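Local atomic coordinates of aspartate carbamoyltransferase (Leishmania major, PDB entry 7K46), a protein that probably catalyses the transfer of a carbamoyl group from carbamoyl phosphate to L-aspartate, the step that gives carbamoyl-aspartate in pyrimidine biosynthesis. Residues A[29-33]-A[320-324]; A[36-41]-A[312-316]; A[114-120]-A[133-138]; A[137-141]-A[174-178]; A[270-276]-A[293-299]. One frame throughout, in Å; residues are numbered along the deposited sequence.

Contact 1: residues A[29-33]-A[320-324]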
# COMPACT_ATOMS: atom_id res chain seq x y z
N LEU A 29 13.61 -6.72 25.83
CA LEU A 29 12.89 -6.01 24.77
C LEU A 29 12.80 -4.52 25.08
O LEU A 29 12.90 -3.68 24.17
CB LEU A 29 11.49 -6.61 24.59
CG LEU A 29 11.39 -7.96 23.88
CD1 LEU A 29 9.98 -8.56 24.02
CD2 LEU A 29 11.75 -7.83 22.39
N ILE A 30 12.59 -4.17 26.35
CA ILE A 30 12.57 -2.76 26.71
C ILE A 30 13.90 -2.09 26.37
O ILE A 30 13.94 -1.01 25.77
CB ILE A 30 12.21 -2.60 28.20
CG1 ILE A 30 10.73 -2.87 28.42
CG2 ILE A 30 12.59 -1.20 28.69
CD1 ILE A 30 10.34 -2.92 29.90
N GLN A 31 15.01 -2.72 26.77
CA GLN A 31 16.32 -2.11 26.52
C GLN A 31 16.60 -2.00 25.02
O GLN A 31 17.16 -1.00 24.56
CB GLN A 31 17.43 -2.92 27.21
CG GLN A 31 18.78 -2.21 27.21
CD GLN A 31 18.73 -0.88 27.95
OE1 GLN A 31 18.41 -0.83 29.13
NE2 GLN A 31 19.04 0.20 27.23
N LEU A 32 16.22 -3.02 24.25
CA LEU A 32 16.45 -2.98 22.81
C LEU A 32 15.62 -1.89 22.15
O LEU A 32 16.11 -1.17 21.28
CB LEU A 32 16.14 -4.36 22.19
CG LEU A 32 16.27 -4.53 20.66
CD1 LEU A 32 17.65 -4.12 20.20
CD2 LEU A 32 15.97 -5.99 20.25
N ALA A 33 14.35 -1.74 22.57
CA ALA A 33 13.51 -0.69 22.01
C ALA A 33 14.09 0.69 22.31
O ALA A 33 14.13 1.56 21.44
CB ALA A 33 12.08 -0.81 22.54
N ALA A 320 11.89 -3.63 18.01
CA ALA A 320 12.66 -4.56 18.83
C ALA A 320 12.18 -5.99 18.61
O ALA A 320 12.98 -6.92 18.49
CB ALA A 320 12.55 -4.19 20.31
N ILE A 321 10.86 -6.17 18.55
CA ILE A 321 10.29 -7.51 18.37
C ILE A 321 10.62 -8.05 16.98
O ILE A 321 11.13 -9.17 16.85
CB ILE A 321 8.78 -7.48 18.63
CG1 ILE A 321 8.51 -7.23 20.13
CG2 ILE A 321 8.13 -8.81 18.19
CD1 ILE A 321 7.06 -6.90 20.45
N LEU A 322 10.32 -7.28 15.93
CA LEU A 322 10.56 -7.77 14.58
C LEU A 322 12.04 -8.07 14.36
O LEU A 322 12.39 -9.08 13.75
CB LEU A 322 10.07 -6.76 13.54
CG LEU A 322 8.57 -6.50 13.47
CD1 LEU A 322 8.28 -5.25 12.64
CD2 LEU A 322 7.83 -7.72 12.90
N PHE A 323 12.91 -7.18 14.84
CA PHE A 323 14.36 -7.40 14.73
C PHE A 323 14.77 -8.70 15.40
O PHE A 323 15.60 -9.45 14.87
CB PHE A 323 15.08 -6.21 15.38
CG PHE A 323 16.57 -6.30 15.36
CD1 PHE A 323 17.29 -5.86 14.25
CD2 PHE A 323 17.27 -6.77 16.47
CE1 PHE A 323 18.68 -5.92 14.25
CE2 PHE A 323 18.66 -6.83 16.47
CZ PHE A 323 19.36 -6.41 15.36
N SER A 324 14.20 -8.99 16.56
CA SER A 324 14.58 -10.20 17.30
C SER A 324 14.00 -11.44 16.63
O SER A 324 14.66 -12.48 16.56
CB SER A 324 14.10 -10.08 18.75
OG SER A 324 14.71 -8.97 19.40
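Leu29 meets helix 309-326 with one branch, its CD2 methyl, which lies 4.0 Å from CG1 of Ile321 and also borders CB of Ala320. Its CG stands anti to the carbonyl carbon (chi1 -74°), which swings the CD2 methyl over toward Ile321. One turn further, Leu32 points toward the other helix. With CG anti to the backbone N, it sets CG 3.8 Å from CB of Ala320, and its CD2 touches two neighbours, Ser324 OG at 3.3 Å and, obliquely, the Phe323 ring, whose CD2 is 4.1 Å away. The two helices, 23-41 and 309-326, pass at a steep 103° with 9.8 Å between the axes of these short segments. One belongs to the carbamoyl-phosphate-binding domain and the other to the aspartate-binding domain by sequence; the first and last helices of the chain thus pack together. Ala33 completes the series, its CB 4.1 Å from CB of Ala320; the small methyl groups let the backbones come within 5.1 Å, CA to CA. Serine can sit in this apolar setting because Ser324 OG donates to Ala320 O, 2.8 Å away in its own helix, and also bonds to the backbone N of Val7. That carbonyl oxygen takes Ser324 N as well, the two donors arriving from opposite faces of its plane.

Contact 2: residues A[36-41]-A[312-316]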
# COMPACT_ATOMS: atom_id res chain seq x y z
N MET A 36 17.19 1.31 20.16
CA MET A 36 16.78 1.68 18.81
C MET A 36 16.22 3.10 18.77
O MET A 36 16.46 3.84 17.81
CB MET A 36 15.76 0.69 18.27
CG MET A 36 16.38 -0.65 17.96
SD MET A 36 15.13 -1.81 17.40
CE MET A 36 16.18 -3.12 16.80
N LYS A 37 15.44 3.48 19.79
CA LYS A 37 14.92 4.85 19.85
C LYS A 37 16.05 5.87 19.80
O LYS A 37 16.01 6.82 19.01
CB LYS A 37 14.07 5.04 21.10
CG LYS A 37 13.46 6.44 21.27
CD LYS A 37 12.60 6.48 22.54
CE LYS A 37 11.85 7.80 22.73
NZ LYS A 37 12.77 8.96 22.86
N THR A 38 17.09 5.68 20.61
CA THR A 38 18.21 6.61 20.59
C THR A 38 18.85 6.67 19.21
O THR A 38 19.11 7.75 18.67
CB THR A 38 19.24 6.22 21.64
OG1 THR A 38 18.62 6.21 22.94
CG2 THR A 38 20.41 7.19 21.63
N HIS A 39 19.11 5.49 18.64
CA HIS A 39 19.72 5.37 17.31
C HIS A 39 18.89 6.09 16.25
O HIS A 39 19.40 6.96 15.53
CB HIS A 39 19.84 3.88 16.99
CG HIS A 39 20.54 3.55 15.70
ND1 HIS A 39 21.90 3.39 15.61
CD2 HIS A 39 20.05 3.29 14.46
CE1 HIS A 39 22.23 3.07 14.37
NE2 HIS A 39 21.12 3.00 13.65
N ILE A 40 17.60 5.75 16.16
CA ILE A 40 16.74 6.31 15.11
C ILE A 40 16.58 7.81 15.29
O ILE A 40 16.62 8.58 14.32
CB ILE A 40 15.39 5.58 15.12
CG1 ILE A 40 15.57 4.10 14.75
CG2 ILE A 40 14.39 6.28 14.17
CD1 ILE A 40 15.90 3.84 13.28
N GLU A 41 16.40 8.27 16.53
CA GLU A 41 16.17 9.69 16.74
C GLU A 41 17.44 10.50 16.54
O GLU A 41 17.36 11.72 16.33
CB GLU A 41 15.56 9.93 18.12
CG GLU A 41 14.13 9.40 18.16
CD GLU A 41 13.41 9.69 19.46
OE1 GLU A 41 14.08 10.05 20.45
OE2 GLU A 41 12.18 9.54 19.48
N ARG A 312 4.62 6.22 20.05
CA ARG A 312 5.99 6.15 19.55
C ARG A 312 6.77 5.05 20.26
O ARG A 312 7.58 4.35 19.64
CB ARG A 312 6.67 7.51 19.71
CG ARG A 312 8.08 7.57 19.12
CD ARG A 312 8.41 8.98 18.65
NE ARG A 312 9.74 9.11 18.07
CZ ARG A 312 10.00 9.01 16.77
NH1 ARG A 312 9.06 8.66 15.90
NH2 ARG A 312 11.23 9.28 16.33
N TYR A 313 6.53 4.85 21.56
CA TYR A 313 7.06 3.65 22.20
C TYR A 313 6.55 2.39 21.51
O TYR A 313 7.29 1.41 21.40
CB TYR A 313 6.71 3.64 23.69
CG TYR A 313 7.41 4.72 24.47
CD1 TYR A 313 8.79 4.78 24.52
CD2 TYR A 313 6.68 5.69 25.15
CE1 TYR A 313 9.45 5.79 25.23
CE2 TYR A 313 7.32 6.70 25.87
CZ TYR A 313 8.70 6.74 25.90
OH TYR A 313 9.33 7.74 26.62
N GLY A 314 5.31 2.41 21.00
CA GLY A 314 4.82 1.27 20.24
C GLY A 314 5.65 1.00 18.99
O GLY A 314 5.94 -0.16 18.67
N LEU A 315 6.04 2.05 18.27
CA LEU A 315 6.92 1.88 17.12
C LEU A 315 8.21 1.15 17.52
O LEU A 315 8.61 0.18 16.88
CB LEU A 315 7.25 3.23 16.49
CG LEU A 315 8.36 3.22 15.43
CD1 LEU A 315 7.91 2.50 14.15
CD2 LEU A 315 8.82 4.65 15.10
N PHE A 316 8.87 1.61 18.58
CA PHE A 316 10.17 1.03 18.89
C PHE A 316 10.06 -0.36 19.53
O PHE A 316 10.93 -1.21 19.30
CB PHE A 316 10.96 2.02 19.75
CG PHE A 316 11.36 3.25 18.98
CD1 PHE A 316 12.18 3.15 17.88
CD2 PHE A 316 10.86 4.50 19.33
CE1 PHE A 316 12.53 4.27 17.14
CE2 PHE A 316 11.21 5.62 18.61
CZ PHE A 316 12.04 5.50 17.50
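This is a knob-into-hole helix contact with a salt-bridge network at its border, made where the end of helix 23-41 passes over the first half of helix 309-326. The knob is Phe316, whose ring sits among Met36, Lys37, Ile40 and Glu41. Lys37 CA lies over the centre of one ring face, 3.6 Å from the centroid and only 10° off the normal, a CH-pi contact; Leu315 CD2 of its own helix borders the opposite face. Ile40 comes to the ring edge instead, with CB 3.7 Å from Phe316 CE1. A flat aromatic suits this hole because its face can lie against backbone while its edge meets a branched aliphatic chain. The segment axes cross at 102°, joining a helix of the carbamoyl-phosphate-binding domain to one of the aspartate-binding domain. Lys37 serves both kinds of interaction. Its CG, anti to the backbone N (chi1 180°), carries the methylenes across Phe316 and past the Tyr313 ring, and a bend at the last torsion turns NZ to Glu41 OE1, 3.0 Å away. Glu41 OE2 uses its anti lone pair for Arg312 NE at 2.9 Å, in a nearly straight bond within the guanidinium plane; Arg312 NH2 adds a weak one. Carboxylate and guanidinium are almost coplanar, and Phe316 CE2 lies over one guanidinium face. Splitting its two oxygens between two cations would probably stabilise the ionised glutamate. Arg312 NH1 bonds to Ser105 O of a second subunit, while Tyr313 OH is held by Glu155.

Contact 3: residues A[114-120]-A[133-138]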
# COMPACT_ATOMS: atom_id res chain seq x y z
N HIS A 114 -7.48 -10.34 13.57
CA HIS A 114 -8.77 -10.99 13.39
C HIS A 114 -9.47 -10.99 14.74
O HIS A 114 -8.82 -11.20 15.76
CB HIS A 114 -8.59 -12.42 12.88
CG HIS A 114 -9.83 -13.04 12.29
ND1 HIS A 114 -10.94 -13.34 13.05
CD2 HIS A 114 -10.11 -13.43 11.03
CE1 HIS A 114 -11.86 -13.88 12.28
NE2 HIS A 114 -11.39 -13.94 11.04
N ALA A 115 -10.78 -10.74 14.75
CA ALA A 115 -11.49 -10.67 16.02
C ALA A 115 -11.54 -12.02 16.74
O ALA A 115 -11.62 -12.06 17.97
CB ALA A 115 -12.91 -10.13 15.82
N LYS A 116 -11.49 -13.12 16.00
CA LYS A 116 -11.71 -14.45 16.58
C LYS A 116 -10.38 -15.08 16.99
O LYS A 116 -9.46 -15.19 16.18
CB LYS A 116 -12.43 -15.37 15.60
CG LYS A 116 -13.80 -14.87 15.16
CD LYS A 116 -14.74 -14.77 16.34
CE LYS A 116 -16.17 -14.52 15.89
NZ LYS A 116 -17.12 -14.48 17.05
N GLU A 117 -10.29 -15.53 18.25
CA GLU A 117 -9.09 -16.25 18.67
C GLU A 117 -8.88 -17.52 17.84
O GLU A 117 -7.74 -17.92 17.61
CB GLU A 117 -9.15 -16.56 20.17
CG GLU A 117 -10.28 -17.47 20.57
CD GLU A 117 -10.49 -17.55 22.08
OE1 GLU A 117 -9.50 -17.41 22.84
OE2 GLU A 117 -11.64 -17.75 22.50
N GLU A 118 -9.98 -18.12 17.36
CA GLU A 118 -9.89 -19.29 16.48
C GLU A 118 -9.06 -19.00 15.24
O GLU A 118 -8.36 -19.89 14.72
CB GLU A 118 -11.29 -19.74 16.06
CG GLU A 118 -12.15 -20.29 17.18
CD GLU A 118 -12.84 -19.22 18.01
OE1 GLU A 118 -12.53 -18.02 17.85
OE2 GLU A 118 -13.71 -19.59 18.83
N ALA A 119 -9.13 -17.77 14.72
CA ALA A 119 -8.39 -17.44 13.50
C ALA A 119 -6.89 -17.56 13.72
O ALA A 119 -6.16 -18.08 12.85
CB ALA A 119 -8.75 -16.04 13.03
N LEU A 120 -6.39 -17.09 14.86
CA LEU A 120 -4.96 -17.20 15.13
C LEU A 120 -4.55 -18.67 15.24
O LEU A 120 -3.47 -19.05 14.76
CB LEU A 120 -4.59 -16.43 16.40
CG LEU A 120 -3.12 -16.37 16.78
CD1 LEU A 120 -2.27 -15.73 15.67
CD2 LEU A 120 -2.95 -15.59 18.09
N ASN A 133 0.64 -11.60 16.36
CA ASN A 133 -0.77 -11.35 16.66
C ASN A 133 -0.96 -9.85 16.93
O ASN A 133 -0.44 -9.31 17.91
CB ASN A 133 -1.21 -12.21 17.85
CG ASN A 133 -2.58 -11.84 18.36
OD1 ASN A 133 -3.38 -11.22 17.64
ND2 ASN A 133 -2.88 -12.22 19.60
N ALA A 134 -1.72 -9.18 16.07
CA ALA A 134 -1.95 -7.75 16.18
C ALA A 134 -3.20 -7.40 17.00
O ALA A 134 -3.61 -6.23 17.01
CB ALA A 134 -2.06 -7.13 14.78
N GLY A 135 -3.80 -8.37 17.68
CA GLY A 135 -4.94 -8.09 18.55
C GLY A 135 -6.15 -8.93 18.18
O GLY A 135 -6.43 -9.12 17.00
N ASN A 136 -6.87 -9.47 19.18
CA ASN A 136 -8.11 -10.18 18.88
C ASN A 136 -9.12 -9.92 20.00
O ASN A 136 -8.83 -9.24 20.99
CB ASN A 136 -7.86 -11.68 18.63
CG ASN A 136 -7.26 -12.41 19.83
OD1 ASN A 136 -7.52 -12.07 20.99
ND2 ASN A 136 -6.49 -13.46 19.55
N GLY A 137 -10.33 -10.47 19.81
CA GLY A 137 -11.43 -10.26 20.74
C GLY A 137 -11.30 -11.01 22.04
O GLY A 137 -12.09 -10.75 22.96
N ALA A 138 -10.36 -11.94 22.15
CA ALA A 138 -10.04 -12.58 23.42
C ALA A 138 -9.14 -11.72 24.30
O ALA A 138 -8.80 -12.13 25.42
CB ALA A 138 -9.39 -13.94 23.18
O HOH W 1 -5.66 -11.40 15.61
O HOH W 2 -6.83 -13.95 16.35
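A backbone hydrogen bond, Gly137 N to Ala115 O at 2.8 Å, joins the two segments directly. Just beside it the chains press close: Asn136 CB lies 3.1 Å from His114 O, and Asn136 CA makes a CA-H...O contact with the same oxygen. Glycine suits position 137, since a CB there would run into Ala115 O.

Water carries further polar links. One molecule accepts from His114 N at 2.9 Å and lies within donating distance of Gly135 O and Asn133 OD1; a second accepts from Asn136 ND2 and is 2.9 Å from Lys116 O. Two side chains shape the loops locally. Asn133 OD1 receives Gly135 N in an Asx turn, and His114 ND1 receives Lys116 N within its ring plane.

Van der Waals packing of methyls on polar groups makes up the rest. Leu120, with CG anti to its own N (chi1 -176°), crosses the Asn133 side chain at about a right angle, its CD2 3.7 Å from ND2. Ala138 CB rests 3.5 Å from OE1 of Glu117.

The contact thus binds the turn leading from strand 109-113 into helix 117-126 to the loop after the neighbouring parallel strand 131-133, with Leu120 also touching Leu112 and Ala134 packing on helix 63-74.

Contact 4: residues A[137-141]-A[174-178]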
# COMPACT_ATOMS: atom_id res chain seq x y z
N GLY A 137 -10.33 -10.47 19.81
CA GLY A 137 -11.43 -10.26 20.74
C GLY A 137 -11.30 -11.01 22.04
O GLY A 137 -12.09 -10.75 22.96
N ALA A 138 -10.36 -11.94 22.15
CA ALA A 138 -10.04 -12.58 23.42
C ALA A 138 -9.14 -11.72 24.30
O ALA A 138 -8.80 -12.13 25.42
CB ALA A 138 -9.39 -13.94 23.18
N GLY A 139 -8.74 -10.55 23.83
CA GLY A 139 -7.90 -9.66 24.61
C GLY A 139 -6.41 -9.91 24.49
O GLY A 139 -5.64 -9.31 25.24
N GLU A 140 -5.99 -10.77 23.57
CA GLU A 140 -4.56 -11.00 23.34
C GLU A 140 -4.07 -9.99 22.30
O GLU A 140 -4.38 -10.10 21.11
CB GLU A 140 -4.29 -12.44 22.92
CG GLU A 140 -4.67 -13.46 24.02
CD GLU A 140 -3.79 -13.38 25.26
OE1 GLU A 140 -2.71 -12.74 25.21
OE2 GLU A 140 -4.17 -13.98 26.29
N HIS A 141 -3.31 -9.01 22.77
CA HIS A 141 -2.79 -7.93 21.94
C HIS A 141 -1.36 -7.71 22.42
O HIS A 141 -1.06 -6.74 23.12
CB HIS A 141 -3.66 -6.68 22.10
CG HIS A 141 -3.45 -5.61 21.06
ND1 HIS A 141 -2.32 -5.54 20.27
CD2 HIS A 141 -4.21 -4.54 20.73
CE1 HIS A 141 -2.41 -4.49 19.47
NE2 HIS A 141 -3.54 -3.86 19.73
N ARG A 174 -11.35 -6.98 27.46
CA ARG A 174 -10.51 -8.16 27.68
C ARG A 174 -9.04 -7.86 27.45
O ARG A 174 -8.19 -8.57 27.99
CB ARG A 174 -10.97 -9.32 26.77
CG ARG A 174 -12.37 -9.84 27.09
CD ARG A 174 -12.68 -11.14 26.33
NE ARG A 174 -11.89 -12.26 26.83
CZ ARG A 174 -11.98 -13.50 26.37
NH1 ARG A 174 -12.84 -13.83 25.41
NH2 ARG A 174 -11.19 -14.44 26.88
N THR A 175 -8.71 -6.85 26.64
CA THR A 175 -7.30 -6.50 26.47
C THR A 175 -6.71 -5.98 27.78
O THR A 175 -5.55 -6.27 28.11
CB THR A 175 -7.15 -5.48 25.35
OG1 THR A 175 -7.66 -6.05 24.13
CG2 THR A 175 -5.69 -5.11 25.15
N VAL A 176 -7.52 -5.25 28.56
CA VAL A 176 -7.08 -4.80 29.88
C VAL A 176 -6.97 -5.96 30.87
O VAL A 176 -6.12 -5.95 31.76
CB VAL A 176 -8.01 -3.69 30.40
CG1 VAL A 176 -7.60 -3.24 31.80
CG2 VAL A 176 -7.97 -2.50 29.46
N HIS A 177 -7.84 -6.98 30.74
CA HIS A 177 -7.65 -8.20 31.53
C HIS A 177 -6.24 -8.75 31.34
O HIS A 177 -5.56 -9.10 32.31
CB HIS A 177 -8.64 -9.29 31.13
CG HIS A 177 -10.08 -8.91 31.25
ND1 HIS A 177 -11.09 -9.76 30.85
CD2 HIS A 177 -10.68 -7.78 31.70
CE1 HIS A 177 -12.26 -9.17 31.05
NE2 HIS A 177 -12.04 -7.97 31.56
N SER A 178 -5.81 -8.85 30.08
CA SER A 178 -4.49 -9.37 29.76
C SER A 178 -3.39 -8.47 30.32
O SER A 178 -2.37 -8.96 30.83
CB SER A 178 -4.34 -9.52 28.25
OG SER A 178 -3.08 -10.05 27.89
O HOH W 3 -14.72 -12.30 24.11
O HOH W 4 -2.53 -8.61 25.48
O HOH W 5 -3.31 -12.78 28.60
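Arg174 NH1 donates to a water 2.8 Å away, which sits at the guanidinium edge and in turn donates to Gly137 O, so that the arginine is tied to the loop 137-141 through solvent. The side chain folds over that loop. Ala138 O lies above one face of the guanidinium, 3.4 Å from Arg174 NE but at an angle too poor for a bond. The long, bent chain lets the charge reach solvent.

Direct packing is closest at Gly139, whose CA is 3.7 Å from CA of Thr175. No side chain would fit there: a CB would collide with Arg174 O and Thr175 N, and with these backbone angles it would also press on the preceding carbonyl oxygen, so glycine suits the place. In place of conventional hydrogen bonds, Thr175 CA points its hydrogen almost straight at Gly139 O. His141 CB touches Thr175 CG2 at 4.0 Å.

Ser178 adds two more water bridges, which hold for one of its two conformers. One water, 2.9 Å from Ser178 OG, donates to Gly139 O and accepts from His141 N; the other, 2.8 Å from Ser178 OG, donates to Glu140 OE2. Glu140 bends at its second torsion so that the carboxylate turns to the water bound by OE2, and its OE1 bonds to Ser17 OG.

Here the start of helix 174-186 of the aspartate-binding domain meets the loop that precedes helix 142-156 of the carbamoyl-phosphate-binding domain, a water-bridged junction between the two lobes of the transcarbamoylase fold.

Contact 5: residues A[270-276]-A[293-299]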
# COMPACT_ATOMS: atom_id res chain seq x y z
N LEU A 270 -13.96 10.60 34.03
CA LEU A 270 -13.32 11.60 33.17
C LEU A 270 -11.98 12.04 33.75
O LEU A 270 -11.87 12.34 34.94
CB LEU A 270 -14.24 12.81 33.02
CG LEU A 270 -13.63 14.04 32.33
CD1 LEU A 270 -13.27 13.72 30.89
CD2 LEU A 270 -14.58 15.24 32.39
N ILE A 271 -10.96 12.09 32.89
CA ILE A 271 -9.67 12.67 33.27
C ILE A 271 -9.52 13.98 32.50
O ILE A 271 -9.50 13.98 31.26
CB ILE A 271 -8.50 11.71 32.98
CG1 ILE A 271 -8.60 10.45 33.86
CG2 ILE A 271 -7.16 12.40 33.27
CD1 ILE A 271 -7.63 9.36 33.43
N ASP A 272 -9.44 15.09 33.23
CA ASP A 272 -9.26 16.41 32.63
C ASP A 272 -8.33 17.22 33.52
O ASP A 272 -7.75 16.69 34.47
CB ASP A 272 -10.62 17.10 32.41
CG ASP A 272 -11.42 17.25 33.70
OD1 ASP A 272 -10.94 16.82 34.77
OD2 ASP A 272 -12.55 17.80 33.63
N LYS A 273 -8.19 18.50 33.21
CA LYS A 273 -7.31 19.36 33.98
C LYS A 273 -7.74 19.43 35.44
O LYS A 273 -6.91 19.38 36.35
CB LYS A 273 -7.26 20.76 33.36
CG LYS A 273 -6.25 21.70 34.00
CD LYS A 273 -6.14 23.04 33.25
CE LYS A 273 -7.33 23.95 33.53
NZ LYS A 273 -7.16 25.32 32.96
N ALA A 274 -9.05 19.53 35.69
CA ALA A 274 -9.54 19.56 37.06
C ALA A 274 -9.15 18.30 37.82
O ALA A 274 -8.75 18.36 38.99
CB ALA A 274 -11.06 19.75 37.08
N ARG A 275 -9.25 17.15 37.16
CA ARG A 275 -8.88 15.89 37.80
C ARG A 275 -7.39 15.84 38.11
O ARG A 275 -6.98 15.33 39.16
CB ARG A 275 -9.26 14.71 36.91
CG ARG A 275 -9.05 13.35 37.58
CD ARG A 275 -10.24 13.00 38.46
NE ARG A 275 -11.41 12.69 37.64
CZ ARG A 275 -12.64 12.57 38.10
NH1 ARG A 275 -12.91 12.75 39.38
NH2 ARG A 275 -13.63 12.28 37.26
N LEU A 276 -6.55 16.35 37.21
CA LEU A 276 -5.11 16.28 37.44
C LEU A 276 -4.62 17.26 38.49
O LEU A 276 -3.43 17.23 38.82
CB LEU A 276 -4.35 16.53 36.13
CG LEU A 276 -4.31 15.37 35.13
CD1 LEU A 276 -3.23 15.66 34.08
CD2 LEU A 276 -4.04 14.04 35.82
N ASP A 293 -14.48 11.16 24.72
CA ASP A 293 -14.50 12.29 25.64
C ASP A 293 -13.95 11.95 27.02
O ASP A 293 -13.90 12.84 27.88
CB ASP A 293 -15.93 12.83 25.78
CG ASP A 293 -16.98 11.72 25.88
OD1 ASP A 293 -16.62 10.53 26.09
OD2 ASP A 293 -18.18 12.03 25.73
N GLU A 294 -13.55 10.70 27.26
CA GLU A 294 -13.13 10.27 28.59
C GLU A 294 -11.76 10.82 28.97
O GLU A 294 -11.32 10.65 30.11
CB GLU A 294 -13.12 8.73 28.67
CG GLU A 294 -12.04 8.05 27.83
CD GLU A 294 -12.43 7.88 26.36
OE1 GLU A 294 -13.44 8.47 25.92
OE2 GLU A 294 -11.71 7.14 25.65
N LEU A 295 -11.08 11.45 28.02
CA LEU A 295 -9.78 12.06 28.23
C LEU A 295 -9.82 13.43 27.57
O LEU A 295 -9.80 13.51 26.34
CB LEU A 295 -8.68 11.17 27.64
CG LEU A 295 -7.21 11.50 27.71
CD1 LEU A 295 -6.79 11.74 29.13
CD2 LEU A 295 -6.44 10.32 27.11
N SER A 296 -9.91 14.49 28.36
CA SER A 296 -10.12 15.82 27.79
C SER A 296 -8.89 16.31 27.03
O SER A 296 -7.74 16.01 27.38
CB SER A 296 -10.47 16.83 28.89
OG SER A 296 -10.58 18.13 28.33
N THR A 297 -9.15 17.07 25.96
CA THR A 297 -8.04 17.75 25.29
C THR A 297 -7.39 18.81 26.17
O THR A 297 -6.30 19.28 25.83
CB THR A 297 -8.51 18.40 23.99
OG1 THR A 297 -9.53 19.36 24.30
CG2 THR A 297 -9.06 17.37 23.03
N ASP A 298 -8.02 19.20 27.29
CA ASP A 298 -7.43 20.27 28.09
C ASP A 298 -6.24 19.80 28.93
O ASP A 298 -5.66 20.63 29.64
CB ASP A 298 -8.51 20.96 28.95
CG ASP A 298 -9.00 20.12 30.14
OD1 ASP A 298 -8.51 19.00 30.38
OD2 ASP A 298 -9.90 20.62 30.85
N ILE A 299 -5.85 18.53 28.85
CA ILE A 299 -4.57 18.07 29.40
C ILE A 299 -3.60 17.61 28.31
O ILE A 299 -2.54 17.07 28.62
CB ILE A 299 -4.74 16.95 30.45
CG1 ILE A 299 -5.43 15.72 29.85
CG2 ILE A 299 -5.48 17.45 31.67
CD1 ILE A 299 -5.20 14.47 30.68
O HOH W 6 -10.68 20.50 33.55
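Ile299 wedges its side chain against the segment 270-276. From CB, 4.1 Å from Leu276 CD1, the chain divides. CG2 presses on the start of the helix, 3.3 Å from Lys273 N, and also touches Leu276 CD1. The other branch has CG1 between the backbone N and the carbonyl carbon (chi1 60°), and its CD1 ends 3.9 Å from Ile271 CG2. The arrangement is a single beta bridge, Ile271 with Leu295, leading into a short, weakly bonded helix at about 273-276, in the aspartate-binding domain beside its parallel sheet. A beta-branched residue suits position 299 because its two arms can fill both the helix start and the bridge side.

Two backbone bonds make the bridge: Ile271 N to Glu294 O, with the donor above the carbonyl plane, and Ser296 N to Ile271 O at 3.0 Å. Ile271 itself turns to Leu238 and Ala240 of strand 237-240. At the helix start Asp272 is the N-cap, OD1 accepting from Arg275 N, and Asp298 OD1 takes Lys273 N at 2.9 Å. The first-turn N-H groups probably offset the closeness of the two carboxylates. A water links Asp298 OD2 to Ala274 N. Ser296 OG receives Asp298 N in an ST turn. Arg275 secures the other end of the segment, gripping Leu270 O, which lies in the guanidinium plane, side-on with NE at 2.8 Å and NH2 at 2.9 Å.

From the N terminus, helix 23-41 comes first and waits for its partner: contact 1 and contact 2 are closed only by helix 309-326 near the C terminus, so these loops span most of the chain. Contact 2 is nested within contact 1, and the two touch through Met36 and Phe323. Inside both lie the other three. Contact 3 closes a short loop around helix 117-126 and strand 131-133; contact 4 begins where it ends, sharing Gly137 and Ala138, and reaches across to helix 174-186. Contact 5 follows in series, a local closure within the aspartate-binding domain. Contacts 1, 2 and 4 thus join the two domains, whereas contacts 3 and 5 each stay within one.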